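Local coordinates for aerobic respiration control sensor protein ArcB (Escherichia coli, PDB 2A0B) that relays phosphoryl groups through its histidine-containing phosphotransfer domain, passing them in a four-step phosphorelay to the regulator ArcA for anaerobic repression of the arc modulon, at residues A[34-39]-A[106-111]; A[9-14]-A[112-117]; A[19-22]-A[28-31]; A[49-54]-A[95-100]; A[58-63]-A[86-91]. All coordinates share one frame; numbering follows the deposited sequence.

Contact 1 of 5, residues A[34-39]-A[106-111]; sequences AVFEKM and EEWRHD. With ZN (zinc ion), chain B.
W108 carries most of the contact between two helices whose backbones stay 7.7 Å apart, measured from E37 CA to R109 CA. Its CG lies between the backbone N and the carbonyl carbon (chi1 71°), an uncommon choice in a helix, and this setting throws the benzo end of the indole across at segment 34-39. There W108 CH2 comes to 3.8 Å from E37 O and its CZ3 to 4.1 Å from E37 CA, the ring being tilted against this backbone. Also, W108 CE3 lies 4.5 Å from F36 CE2, a loose and oblique meeting of two rings rather than a stack. Tryptophan suits this place because a long, flat apolar group can span the gap between the helices; beyond the two segments it also rests on M40, P41 and V44. F36, buried, packs on V112, whereas the carboxylate of E37 is drawn off to a salt bridge with K116. Elsewhere on helix 93-122, E107 OE2 binds the zinc ion at 2.0 Å, and H77 and E103 bind the same ion. OE1 of E107 stays 3.0 Å from the metal, so the carboxylate binds through one oxygen. That same OE1 of E107 is only 2.8 Å from D111 OD1; two acceptors this close would probably repel unless the metal's charge or a shared proton offsets them. Antiparallel first and last long helices, joined by large apolar side chains, are typical of the four-helix bundle of HPt domains.

Contact 2 of 5, residues A[9-14]-A[112-117]; sequences EALLDI and VEVLKA
L11 and V114 meet with their side chains at about a right angle, while one residue further on L12 and L115 cross obliquely, so the two leucines use different grips on helix 93-122. In the first pair a single methyl touches a single methyl, L11 CD1 lying 4.2 Å from V114 CG2. The second pair is closer: L12 CD2 is 3.8 Å from L115 CB and 4.1 Å from L115 CD1, so it touches L115 near its base and, a little less closely, at one tip. The other branch of L12 turns to V114, where L12 CD1 approaches V114 CG1 at 4.3 Å. A forked leucine suits this position, since its two methyls serve two neighbours at once. L12 holds CG anti to the carbonyl carbon (chi1 -57°), which sends the fork out toward the helix. This is the N-terminal helix 7-11 and the residue after it laid on the last helix of the four-helix HPt bundle, and between these two segments the meeting is aliphatic. L12 is the first residue past helix 7-11, and its carbonyl O accepts a hydrogen bond from R76 NE. D13 follows as the N-cap of helix 14-23, its OD1 making a weak bond to M16 N. V114 is a compact buried residue, its CG1 anti to the backbone N and its CG2 beside it, one methyl for each leucine. L17 packs on both L12 and L115 from helix 14-23, and L11 touches H77, a zinc ligand.

Contact 3 of 5, residues A[19-22]-A[28-31]; sequences QYLE and LITD
Next to I29, the residue that touches both Y20 and L21, the hydroxyl OG1 of T30 is held by two carbonyl oxygens of its own helix: a hydrogen bond to P26 O and a weak one to K27 O. Threonine suits this place near the start of helix 26-52 because its short side chain can fold back on the backbone, while D31 forms a salt bridge with K27 one turn earlier. Across the contact itself everything is aliphatic. The delta methyl of I29 enters the notch between two successive residues of helix 14-23, with I29 CD1 4.0 Å from Y20 CB and equally 4.0 Å from L21 CD2; L21 CG follows at 4.1 Å. The side chains of L21 and I29 run at about a right angle. CG1 of I29 stands anti to the carbonyl carbon (chi1 -64°), which sends it toward the neighbouring helix, with CD1 extended beyond it. Y20 joins through its CB, its ring atoms lying farther from I29. Beyond this notch, L21 rests on W118 and A122 and I29 on V119, so the end of helix 93-122 backs the sharp turn from helix 14-23 into helix 26-52. With only aliphatic carbons meeting, the contact is held by dispersion and by exclusion of water, and it depends on shape rather than on directional bonds.

Contact 4 of 5, residues A[49-54]-A[95-100]; sequences SNLTAQ and DNVGEW
L51 drives one methyl hard against the bare backbone of G98: L51 CD2 lies 3.7 Å from G98 CA, and the CA atoms of L51 and G98 are only 6.9 Å apart. Glycine suits this spot because a beta carbon there would sit about 3.5 Å from L51 CD2, uncomfortably near. The other methyl has a slacker neighbour, with L51 CD1 4.4 Å from V97 CG1. L51 reaches out because its CG is anti to the backbone N (chi1 -179°), carrying the fork away from its own helix and straight at the opposite one. Here the C-terminal end of helix 26-52 meets the beginning of helix 93-122, at one end of the four-helix HPt bundle, and I59 of helix 56-72 packs on both L51 and V97 to close the inner side. Helix 93-122 is kinked at this point, the backbone N atoms of G98 and E99 having no bond to the preceding turn. On the outer side the contact gives way to solvent. The chain leaves helix 26-52 through a Schellman motif, with positive phi at Q54 (54°) and a bond of 3.0 Å from Q54 N to L51 O; T52, A53 and Q54 all lie on the exposed surface. Polar or small residues suit these exposed positions. On helix 93-122, E99 points away from segment 49-54, whereas W100 packs on L81, Q84 and I85 of helix 76-85, and N96 CB lies 3.6 Å above the plane of the W100 ring, toward its rim.

Contact 5 of 5, residues A[58-63]-A[86-91]; sequences GIVEEG and QSPDLP
Q86 begins its side chain against V60: Q86 CB is 3.5 Å from V60 O and 4.1 Å from V60 CG1, and it also comes within 4.3 Å of G63 C. From there CG takes the place between backbone N and carbonyl carbon (chi1 71°), and the chain runs on extended, carrying the amide obliquely toward H64. At the tip OE1 accepts a hydrogen bond from H64 ND1. Glutamine suits this job, being long enough to reach H64 and neutral at its end. H64 is the phosphorylation site of the HPt domain, unmodified in this structure, and a bond to ND1 is consistent with leaving the other ring nitrogen for phosphotransfer. So close an approach, with V60 CA and Q86 CA 4.1 Å apart, is eased by G63, where a beta carbon would stand about 3.3 Å from Q86 N. V60 spreads its two methyls over the loop that links helix 76-85 to helix 93-122. V60 CG1 touches the backbone of Q86, 3.7 Å from Q86 O, while V60 CG2 reaches P88, 3.9 Å from P88 CD, the two side chains crossing at about a right angle. An alanine here loses both gamma methyls, and the P88 ring and the start of the loop would probably be left without their apolar support against helix 56-72. P88 suits the second position of a type I turn, its ring fixing phi near -70°, and the turn is closed by L90 N bonding to S87 O at 3.1 Å.

From the N terminus, residues 9-14 open the widest loop, which contact 2 closes only near the end of the chain at 112-117. Inside it come two loops in series: the short hairpin of contact 3, joining helix 14-23 to the start of helix 26-52, and then the long one of contact 1. Contact 4 nests within contact 1 and contact 5 within contact 4, so none cross. Contacts 1 and 4 tie the same two helices, 26-52 and 93-122, at centres about 20 Å apart. Contacts 4 and 5 touch mainly through I59, and contacts 1 and 2 in part through the E37–K116 salt bridge; contact 5 adds helix 56-72 and its facing loop.

Contact 1 of 5, residues A[34-39]-A[106-111]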
# COMPACT_ATOMS: atom_id res chain seq x y z
N ALA A 34 3.39 0.68 -12.21
CA ALA A 34 4.55 1.49 -12.50
C ALA A 34 4.39 2.88 -11.94
O ALA A 34 5.32 3.51 -11.42
CB ALA A 34 4.80 1.55 -14.02
N VAL A 35 3.15 3.45 -11.96
CA VAL A 35 2.91 4.72 -11.39
C VAL A 35 3.00 4.63 -9.81
O VAL A 35 3.62 5.52 -9.25
CB VAL A 35 1.51 5.31 -11.73
CG1 VAL A 35 1.20 6.57 -10.96
CG2 VAL A 35 1.59 5.60 -13.24
N PHE A 36 2.48 3.57 -9.30
CA PHE A 36 2.55 3.38 -7.80
C PHE A 36 4.02 3.34 -7.40
O PHE A 36 4.35 4.04 -6.40
CB PHE A 36 1.84 2.11 -7.45
CG PHE A 36 1.79 1.80 -5.96
CD1 PHE A 36 0.83 2.38 -5.17
CD2 PHE A 36 2.72 0.92 -5.44
CE1 PHE A 36 0.81 2.05 -3.80
CE2 PHE A 36 2.72 0.62 -4.07
CZ PHE A 36 1.75 1.17 -3.28
N GLU A 37 4.82 2.56 -8.13
CA GLU A 37 6.26 2.53 -7.71
C GLU A 37 6.96 3.84 -7.77
O GLU A 37 7.90 4.17 -7.02
CB GLU A 37 7.03 1.62 -8.68
CG GLU A 37 6.79 0.14 -8.60
CD GLU A 37 7.79 -0.49 -9.59
OE1 GLU A 37 8.97 -0.58 -9.24
OE2 GLU A 37 7.42 -0.76 -10.73
N LYS A 38 6.62 4.76 -8.73
CA LYS A 38 7.29 6.04 -8.77
C LYS A 38 6.82 7.01 -7.68
O LYS A 38 7.57 7.92 -7.38
CB LYS A 38 7.18 6.69 -10.16
CG LYS A 38 6.13 7.70 -10.47
CD LYS A 38 6.45 8.41 -11.79
CE LYS A 38 5.42 8.06 -12.85
NZ LYS A 38 5.81 8.73 -14.14
N MET A 39 5.57 6.80 -7.18
CA MET A 39 5.09 7.76 -6.21
C MET A 39 5.39 7.36 -4.75
O MET A 39 5.49 8.25 -3.91
CB MET A 39 3.56 7.90 -6.29
CG MET A 39 3.10 8.31 -7.71
SD MET A 39 3.78 9.84 -8.32
CE MET A 39 3.19 11.02 -7.16
N GLU A 106 9.85 -0.45 4.97
CA GLU A 106 10.72 -1.60 4.72
C GLU A 106 10.17 -2.57 3.71
O GLU A 106 10.98 -3.26 3.06
CB GLU A 106 11.01 -2.43 6.03
CG GLU A 106 11.90 -1.63 6.98
CD GLU A 106 12.17 -2.39 8.31
OE1 GLU A 106 12.03 -3.60 8.38
OE2 GLU A 106 12.50 -1.63 9.23
N GLU A 107 8.84 -2.76 3.54
CA GLU A 107 8.32 -3.79 2.72
C GLU A 107 7.65 -3.33 1.34
O GLU A 107 7.46 -4.36 0.67
CB GLU A 107 7.23 -4.56 3.39
CG GLU A 107 5.91 -3.77 3.49
CD GLU A 107 4.89 -4.67 4.09
OE1 GLU A 107 4.46 -5.72 3.62
OE2 GLU A 107 4.50 -4.29 5.24
N TRP A 108 7.49 -2.06 1.19
CA TRP A 108 6.59 -1.89 -0.03
C TRP A 108 7.23 -2.33 -1.35
O TRP A 108 6.41 -2.86 -2.14
CB TRP A 108 6.16 -0.44 -0.07
CG TRP A 108 7.17 0.57 -0.42
CD1 TRP A 108 7.98 1.32 0.39
CD2 TRP A 108 7.58 0.97 -1.75
NE1 TRP A 108 8.80 2.15 -0.27
CE2 TRP A 108 8.55 1.92 -1.65
CE3 TRP A 108 7.07 0.50 -3.01
CZ2 TRP A 108 9.17 2.54 -2.75
CZ3 TRP A 108 7.70 1.11 -4.09
CH2 TRP A 108 8.69 2.08 -3.97
N ARG A 109 8.55 -2.16 -1.45
CA ARG A 109 9.13 -2.63 -2.74
C ARG A 109 8.94 -4.09 -2.89
O ARG A 109 8.69 -4.71 -3.98
CB ARG A 109 10.55 -2.09 -2.86
CG ARG A 109 10.77 -0.60 -2.81
CD ARG A 109 12.21 -0.17 -3.05
NE ARG A 109 12.44 1.27 -3.14
CZ ARG A 109 12.63 2.10 -2.13
NH1 ARG A 109 12.57 1.64 -0.88
NH2 ARG A 109 12.81 3.39 -2.36
N HIS A 110 9.08 -4.94 -1.81
CA HIS A 110 8.84 -6.35 -1.87
C HIS A 110 7.44 -6.76 -2.28
O HIS A 110 7.17 -7.67 -3.02
CB HIS A 110 9.26 -7.01 -0.50
CG HIS A 110 8.81 -8.40 -0.32
ND1 HIS A 110 9.46 -9.47 -0.90
CD2 HIS A 110 7.79 -9.01 0.35
CE1 HIS A 110 8.87 -10.60 -0.62
NE2 HIS A 110 7.84 -10.37 0.16
N ASP A 111 6.43 -6.03 -1.69
CA ASP A 111 5.05 -6.29 -2.04
C ASP A 111 4.86 -5.94 -3.58
O ASP A 111 4.17 -6.81 -4.12
CB ASP A 111 4.15 -5.33 -1.25
CG ASP A 111 3.85 -5.69 0.19
OD1 ASP A 111 4.90 -6.03 0.85
OD2 ASP A 111 2.76 -5.77 0.76
ZN ZN B . 3.68 -5.67 6.48

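Contact 2 of 5, residues A[9-14]-A[112-117]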
# COMPACT_ATOMS: atom_id res chain seq x y z
N GLU A 9 -1.50 -14.79 -1.40
CA GLU A 9 -2.80 -14.66 -0.75
C GLU A 9 -2.87 -13.59 0.31
O GLU A 9 -3.86 -12.89 0.52
CB GLU A 9 -3.22 -16.00 -0.09
CG GLU A 9 -3.21 -17.12 -1.11
CD GLU A 9 -3.72 -18.47 -0.63
OE1 GLU A 9 -3.60 -18.81 0.57
OE2 GLU A 9 -4.27 -19.19 -1.51
N ALA A 10 -1.77 -13.51 1.07
CA ALA A 10 -1.68 -12.57 2.16
C ALA A 10 -1.47 -11.14 1.72
O ALA A 10 -2.03 -10.23 2.31
CB ALA A 10 -0.53 -13.03 3.08
N LEU A 11 -0.69 -10.88 0.68
CA LEU A 11 -0.30 -9.55 0.33
C LEU A 11 -1.25 -8.97 -0.81
O LEU A 11 -1.17 -7.79 -0.88
CB LEU A 11 1.15 -9.49 -0.19
CG LEU A 11 2.23 -9.98 0.87
CD1 LEU A 11 3.57 -9.94 0.21
CD2 LEU A 11 2.16 -8.98 2.03
N LEU A 12 -1.82 -9.93 -1.50
CA LEU A 12 -2.59 -9.31 -2.66
C LEU A 12 -4.05 -9.58 -2.49
O LEU A 12 -4.52 -10.50 -1.86
CB LEU A 12 -2.17 -10.09 -3.93
CG LEU A 12 -0.66 -10.10 -4.22
CD1 LEU A 12 -0.40 -10.94 -5.48
CD2 LEU A 12 -0.12 -8.70 -4.27
N ASP A 13 -4.88 -8.77 -3.23
CA ASP A 13 -6.30 -9.08 -3.27
C ASP A 13 -6.58 -9.94 -4.52
O ASP A 13 -6.80 -9.35 -5.62
CB ASP A 13 -7.09 -7.78 -3.35
CG ASP A 13 -8.60 -7.99 -3.27
OD1 ASP A 13 -9.14 -9.07 -3.41
OD2 ASP A 13 -9.18 -6.91 -2.97
N ILE A 14 -6.43 -11.23 -4.43
CA ILE A 14 -6.51 -12.15 -5.57
C ILE A 14 -7.88 -12.14 -6.24
O ILE A 14 -7.85 -11.98 -7.49
CB ILE A 14 -6.08 -13.58 -5.22
CG1 ILE A 14 -4.68 -13.47 -4.60
CG2 ILE A 14 -6.04 -14.41 -6.51
CD1 ILE A 14 -3.63 -12.92 -5.51
N VAL A 112 5.53 -4.93 -4.01
CA VAL A 112 5.35 -4.67 -5.51
C VAL A 112 5.97 -5.79 -6.31
O VAL A 112 5.41 -6.31 -7.29
CB VAL A 112 5.99 -3.35 -5.83
CG1 VAL A 112 6.30 -3.15 -7.33
CG2 VAL A 112 5.20 -2.15 -5.27
N GLU A 113 7.17 -6.32 -5.85
CA GLU A 113 7.72 -7.45 -6.61
C GLU A 113 6.89 -8.67 -6.62
O GLU A 113 6.81 -9.50 -7.54
CB GLU A 113 9.12 -7.81 -5.96
CG GLU A 113 10.11 -6.72 -6.19
CD GLU A 113 11.41 -6.82 -5.38
OE1 GLU A 113 11.43 -7.60 -4.42
OE2 GLU A 113 12.34 -6.11 -5.73
N VAL A 114 6.15 -9.05 -5.54
CA VAL A 114 5.23 -10.12 -5.41
C VAL A 114 4.02 -9.91 -6.41
O VAL A 114 3.70 -10.90 -7.01
CB VAL A 114 4.70 -10.28 -3.97
CG1 VAL A 114 3.62 -11.30 -3.87
CG2 VAL A 114 5.92 -10.80 -3.13
N LEU A 115 3.56 -8.70 -6.48
CA LEU A 115 2.42 -8.49 -7.46
C LEU A 115 2.95 -8.61 -8.87
O LEU A 115 2.27 -9.31 -9.65
CB LEU A 115 1.83 -7.14 -7.12
CG LEU A 115 0.76 -6.67 -8.19
CD1 LEU A 115 -0.30 -7.67 -8.21
CD2 LEU A 115 0.37 -5.24 -7.79
N LYS A 116 4.12 -8.10 -9.16
CA LYS A 116 4.66 -8.24 -10.54
C LYS A 116 4.75 -9.69 -10.91
O LYS A 116 4.40 -10.15 -12.00
CB LYS A 116 6.00 -7.58 -10.72
CG LYS A 116 5.95 -6.08 -10.84
CD LYS A 116 7.28 -5.41 -10.89
CE LYS A 116 7.23 -3.92 -11.11
NZ LYS A 116 8.59 -3.30 -11.01
N ALA A 117 5.27 -10.54 -10.00
CA ALA A 117 5.41 -11.95 -10.30
C ALA A 117 4.10 -12.64 -10.51
O ALA A 117 3.95 -13.50 -11.37
CB ALA A 117 6.24 -12.58 -9.15

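Contact 3 of 5, residues A[19-22]-A[28-31]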
# COMPACT_ATOMS: atom_id res chain seq x y z
N GLN A 19 -10.56 -10.73 -11.21
CA GLN A 19 -11.70 -10.10 -11.95
C GLN A 19 -11.12 -9.02 -12.84
O GLN A 19 -11.53 -8.86 -14.05
CB GLN A 19 -12.65 -9.50 -10.92
CG GLN A 19 -13.85 -8.78 -11.56
CD GLN A 19 -14.70 -8.10 -10.51
OE1 GLN A 19 -15.77 -8.62 -10.18
NE2 GLN A 19 -14.33 -6.97 -9.98
N TYR A 20 -10.18 -8.19 -12.40
CA TYR A 20 -9.56 -7.18 -13.21
C TYR A 20 -8.90 -7.71 -14.46
O TYR A 20 -9.04 -7.09 -15.57
CB TYR A 20 -8.55 -6.38 -12.37
CG TYR A 20 -9.24 -5.18 -11.77
CD1 TYR A 20 -10.49 -5.25 -11.18
CD2 TYR A 20 -8.60 -3.95 -11.80
CE1 TYR A 20 -11.12 -4.14 -10.63
CE2 TYR A 20 -9.21 -2.83 -11.25
CZ TYR A 20 -10.46 -2.94 -10.67
OH TYR A 20 -11.02 -1.78 -10.14
N LEU A 21 -8.25 -8.85 -14.42
CA LEU A 21 -7.60 -9.43 -15.59
C LEU A 21 -8.67 -9.77 -16.65
O LEU A 21 -8.35 -9.62 -17.83
CB LEU A 21 -6.81 -10.70 -15.24
CG LEU A 21 -5.37 -10.40 -14.78
CD1 LEU A 21 -4.82 -11.74 -14.29
CD2 LEU A 21 -4.51 -9.84 -15.89
N GLU A 22 -9.76 -10.29 -16.22
CA GLU A 22 -10.85 -10.65 -17.14
C GLU A 22 -11.47 -9.38 -17.69
O GLU A 22 -11.89 -9.38 -18.88
CB GLU A 22 -11.89 -11.47 -16.43
CG GLU A 22 -11.48 -12.86 -16.03
CD GLU A 22 -12.05 -13.32 -14.71
OE1 GLU A 22 -13.21 -13.06 -14.33
OE2 GLU A 22 -11.27 -14.00 -13.98
N LEU A 28 -3.43 -2.49 -17.88
CA LEU A 28 -3.82 -1.39 -17.01
C LEU A 28 -3.24 -1.67 -15.61
O LEU A 28 -2.85 -0.70 -14.98
CB LEU A 28 -5.33 -1.12 -16.99
CG LEU A 28 -5.72 0.23 -16.37
CD1 LEU A 28 -5.35 1.36 -17.32
CD2 LEU A 28 -7.20 0.29 -16.00
N ILE A 29 -3.19 -2.91 -15.19
CA ILE A 29 -2.62 -3.27 -13.88
C ILE A 29 -1.13 -2.94 -13.86
O ILE A 29 -0.61 -2.21 -13.03
CB ILE A 29 -2.90 -4.75 -13.58
CG1 ILE A 29 -4.42 -4.98 -13.46
CG2 ILE A 29 -2.24 -5.24 -12.30
CD1 ILE A 29 -4.83 -6.41 -13.79
N THR A 30 -0.37 -3.37 -14.87
CA THR A 30 1.07 -3.08 -14.88
C THR A 30 1.39 -1.62 -15.05
O THR A 30 2.34 -1.09 -14.45
CB THR A 30 1.83 -3.98 -15.88
OG1 THR A 30 1.22 -3.89 -17.15
CG2 THR A 30 1.83 -5.44 -15.48
N ASP A 31 0.61 -0.85 -15.85
CA ASP A 31 0.83 0.57 -15.93
C ASP A 31 0.55 1.27 -14.58
O ASP A 31 1.23 2.23 -14.29
CB ASP A 31 -0.08 1.25 -16.97
CG ASP A 31 0.32 0.85 -18.38
OD1 ASP A 31 1.43 0.32 -18.58
OD2 ASP A 31 -0.52 1.07 -19.29

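Contact 4 of 5, residues A[49-54]-A[95-100]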
# COMPACT_ATOMS: atom_id res chain seq x y z
N SER A 49 8.35 12.40 7.54
CA SER A 49 8.59 13.78 8.00
C SER A 49 7.45 14.21 8.91
O SER A 49 7.67 14.79 9.99
CB SER A 49 8.94 14.70 6.85
OG SER A 49 7.81 14.98 6.07
N ASN A 50 6.22 13.76 8.63
CA ASN A 50 5.09 14.08 9.51
C ASN A 50 5.22 13.37 10.86
O ASN A 50 4.87 13.91 11.92
CB ASN A 50 3.78 13.70 8.79
CG ASN A 50 3.34 14.80 7.83
OD1 ASN A 50 3.07 14.58 6.65
ND2 ASN A 50 3.19 16.02 8.35
N LEU A 51 5.76 12.16 10.84
CA LEU A 51 5.95 11.39 12.09
C LEU A 51 6.95 12.20 12.95
O LEU A 51 6.63 12.43 14.12
CB LEU A 51 6.45 9.99 11.82
CG LEU A 51 6.65 9.10 13.05
CD1 LEU A 51 5.35 8.93 13.84
CD2 LEU A 51 7.28 7.78 12.66
N THR A 52 8.01 12.66 12.33
CA THR A 52 9.02 13.44 13.10
C THR A 52 8.46 14.72 13.68
O THR A 52 8.71 15.11 14.84
CB THR A 52 10.21 13.81 12.22
OG1 THR A 52 10.87 12.60 11.86
CG2 THR A 52 11.19 14.74 12.95
N ALA A 53 7.67 15.45 12.91
CA ALA A 53 7.02 16.68 13.35
C ALA A 53 5.86 16.42 14.28
O ALA A 53 5.15 17.33 14.72
CB ALA A 53 6.57 17.44 12.10
N GLN A 54 5.48 15.18 14.53
CA GLN A 54 4.33 14.79 15.34
C GLN A 54 3.09 15.47 14.81
O GLN A 54 2.21 15.91 15.55
CB GLN A 54 4.68 15.03 16.84
CG GLN A 54 5.76 14.04 17.24
CD GLN A 54 6.14 13.81 18.67
OE1 GLN A 54 7.34 13.77 19.00
NE2 GLN A 54 5.18 13.61 19.57
N ASP A 95 0.70 4.18 20.08
CA ASP A 95 1.83 3.26 20.37
C ASP A 95 2.47 2.70 19.10
O ASP A 95 3.63 2.35 19.06
CB ASP A 95 1.38 2.05 21.13
CG ASP A 95 1.15 2.32 22.68
OD1 ASP A 95 1.61 3.38 23.03
OD2 ASP A 95 0.40 1.40 23.02
N ASN A 96 1.61 2.48 18.06
CA ASN A 96 2.07 1.68 16.94
C ASN A 96 2.17 2.44 15.61
O ASN A 96 2.82 1.82 14.75
CB ASN A 96 0.99 0.58 16.79
CG ASN A 96 1.13 -0.54 17.82
OD1 ASN A 96 2.18 -0.49 18.48
ND2 ASN A 96 0.19 -1.44 17.88
N VAL A 97 1.75 3.68 15.57
CA VAL A 97 1.84 4.30 14.19
C VAL A 97 3.22 4.40 13.65
O VAL A 97 3.50 4.20 12.45
CB VAL A 97 1.05 5.61 14.24
CG1 VAL A 97 1.77 6.72 14.98
CG2 VAL A 97 0.80 5.99 12.76
N GLY A 98 4.26 4.68 14.49
CA GLY A 98 5.64 4.73 13.96
C GLY A 98 6.05 3.30 13.52
O GLY A 98 6.83 3.28 12.54
N GLU A 99 5.65 2.23 14.13
CA GLU A 99 5.98 0.87 13.75
C GLU A 99 5.29 0.57 12.37
O GLU A 99 5.97 0.03 11.50
CB GLU A 99 5.59 -0.22 14.72
CG GLU A 99 6.16 -1.59 14.36
CD GLU A 99 6.85 -2.33 15.48
OE1 GLU A 99 7.17 -1.71 16.54
OE2 GLU A 99 7.08 -3.56 15.43
N TRP A 100 4.02 1.01 12.27
CA TRP A 100 3.39 0.71 10.94
C TRP A 100 4.03 1.51 9.88
O TRP A 100 4.14 0.92 8.74
CB TRP A 100 1.92 1.14 11.11
CG TRP A 100 1.11 0.28 12.03
CD1 TRP A 100 1.27 -1.01 12.38
CD2 TRP A 100 -0.02 0.75 12.79
NE1 TRP A 100 0.29 -1.42 13.26
CE2 TRP A 100 -0.50 -0.32 13.53
CE3 TRP A 100 -0.67 2.00 12.82
CZ2 TRP A 100 -1.63 -0.25 14.36
CZ3 TRP A 100 -1.77 2.08 13.69
CH2 TRP A 100 -2.22 0.99 14.42

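Contact 5 of 5, residues A[58-63]-A[86-91]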
# COMPACT_ATOMS: atom_id res chain seq x y z
N GLY A 58 -1.27 15.36 9.27
CA GLY A 58 -0.37 15.07 8.15
C GLY A 58 -0.20 13.57 7.98
O GLY A 58 -0.24 12.98 6.90
N ILE A 59 0.02 12.84 9.11
CA ILE A 59 0.14 11.41 9.06
C ILE A 59 -1.14 10.73 8.61
O ILE A 59 -1.09 9.84 7.75
CB ILE A 59 0.49 10.80 10.47
CG1 ILE A 59 1.85 11.34 10.92
CG2 ILE A 59 0.41 9.28 10.45
CD1 ILE A 59 2.05 10.98 12.42
N VAL A 60 -2.30 11.13 9.10
CA VAL A 60 -3.56 10.50 8.74
C VAL A 60 -3.84 10.82 7.24
O VAL A 60 -4.35 9.91 6.60
CB VAL A 60 -4.67 11.07 9.65
CG1 VAL A 60 -6.07 10.70 9.16
CG2 VAL A 60 -4.45 10.53 11.08
N GLU A 61 -3.56 12.02 6.81
CA GLU A 61 -3.86 12.37 5.40
C GLU A 61 -3.03 11.56 4.42
O GLU A 61 -3.53 11.00 3.44
CB GLU A 61 -3.63 13.87 5.19
CG GLU A 61 -4.94 14.64 5.24
CD GLU A 61 -4.80 16.09 5.68
OE1 GLU A 61 -3.68 16.64 5.56
OE2 GLU A 61 -5.80 16.68 6.16
N GLU A 62 -1.74 11.35 4.76
CA GLU A 62 -0.86 10.58 3.87
C GLU A 62 -1.22 9.13 3.96
O GLU A 62 -1.17 8.33 2.97
CB GLU A 62 0.62 10.89 4.19
CG GLU A 62 1.54 10.55 3.03
CD GLU A 62 1.38 11.49 1.84
OE1 GLU A 62 0.63 12.48 1.90
OE2 GLU A 62 2.03 11.21 0.82
N GLY A 63 -1.58 8.60 5.16
CA GLY A 63 -2.04 7.23 5.28
C GLY A 63 -3.26 6.95 4.30
O GLY A 63 -3.32 5.93 3.72
N GLN A 86 -4.33 5.66 9.05
CA GLN A 86 -5.29 6.77 9.07
C GLN A 86 -6.33 6.57 10.11
O GLN A 86 -7.35 7.34 10.08
CB GLN A 86 -5.92 6.91 7.64
CG GLN A 86 -6.85 5.81 7.30
CD GLN A 86 -7.96 6.07 6.25
OE1 GLN A 86 -7.71 6.77 5.30
NE2 GLN A 86 -9.12 5.50 6.44
N SER A 87 -6.19 5.74 11.16
CA SER A 87 -7.25 5.48 12.12
C SER A 87 -6.82 5.84 13.57
O SER A 87 -6.66 4.88 14.33
CB SER A 87 -7.71 4.05 12.06
OG SER A 87 -8.31 3.71 10.84
N PRO A 88 -6.75 7.10 13.89
CA PRO A 88 -6.30 7.55 15.23
C PRO A 88 -7.33 7.21 16.28
O PRO A 88 -6.99 7.32 17.48
CB PRO A 88 -6.00 9.02 15.12
CG PRO A 88 -6.83 9.48 13.95
CD PRO A 88 -6.92 8.30 13.03
N ASP A 89 -8.51 6.70 15.97
CA ASP A 89 -9.49 6.21 16.89
C ASP A 89 -9.08 4.90 17.54
O ASP A 89 -9.66 4.46 18.54
CB ASP A 89 -10.85 6.00 16.17
CG ASP A 89 -10.74 5.13 14.91
OD1 ASP A 89 -10.16 5.62 13.93
OD2 ASP A 89 -11.26 4.02 14.87
N LEU A 90 -8.11 4.18 16.98
CA LEU A 90 -7.70 2.88 17.49
C LEU A 90 -6.90 3.10 18.79
O LEU A 90 -6.11 3.99 18.85
CB LEU A 90 -6.75 2.24 16.43
CG LEU A 90 -7.42 1.74 15.14
CD1 LEU A 90 -6.33 1.25 14.16
CD2 LEU A 90 -8.43 0.66 15.35
N PRO A 91 -7.24 2.29 19.77
CA PRO A 91 -6.49 2.40 21.05
C PRO A 91 -4.98 2.28 20.88
O PRO A 91 -4.20 2.93 21.61
CB PRO A 91 -6.99 1.19 21.82
CG PRO A 91 -8.31 0.80 21.25
CD PRO A 91 -8.25 1.23 19.78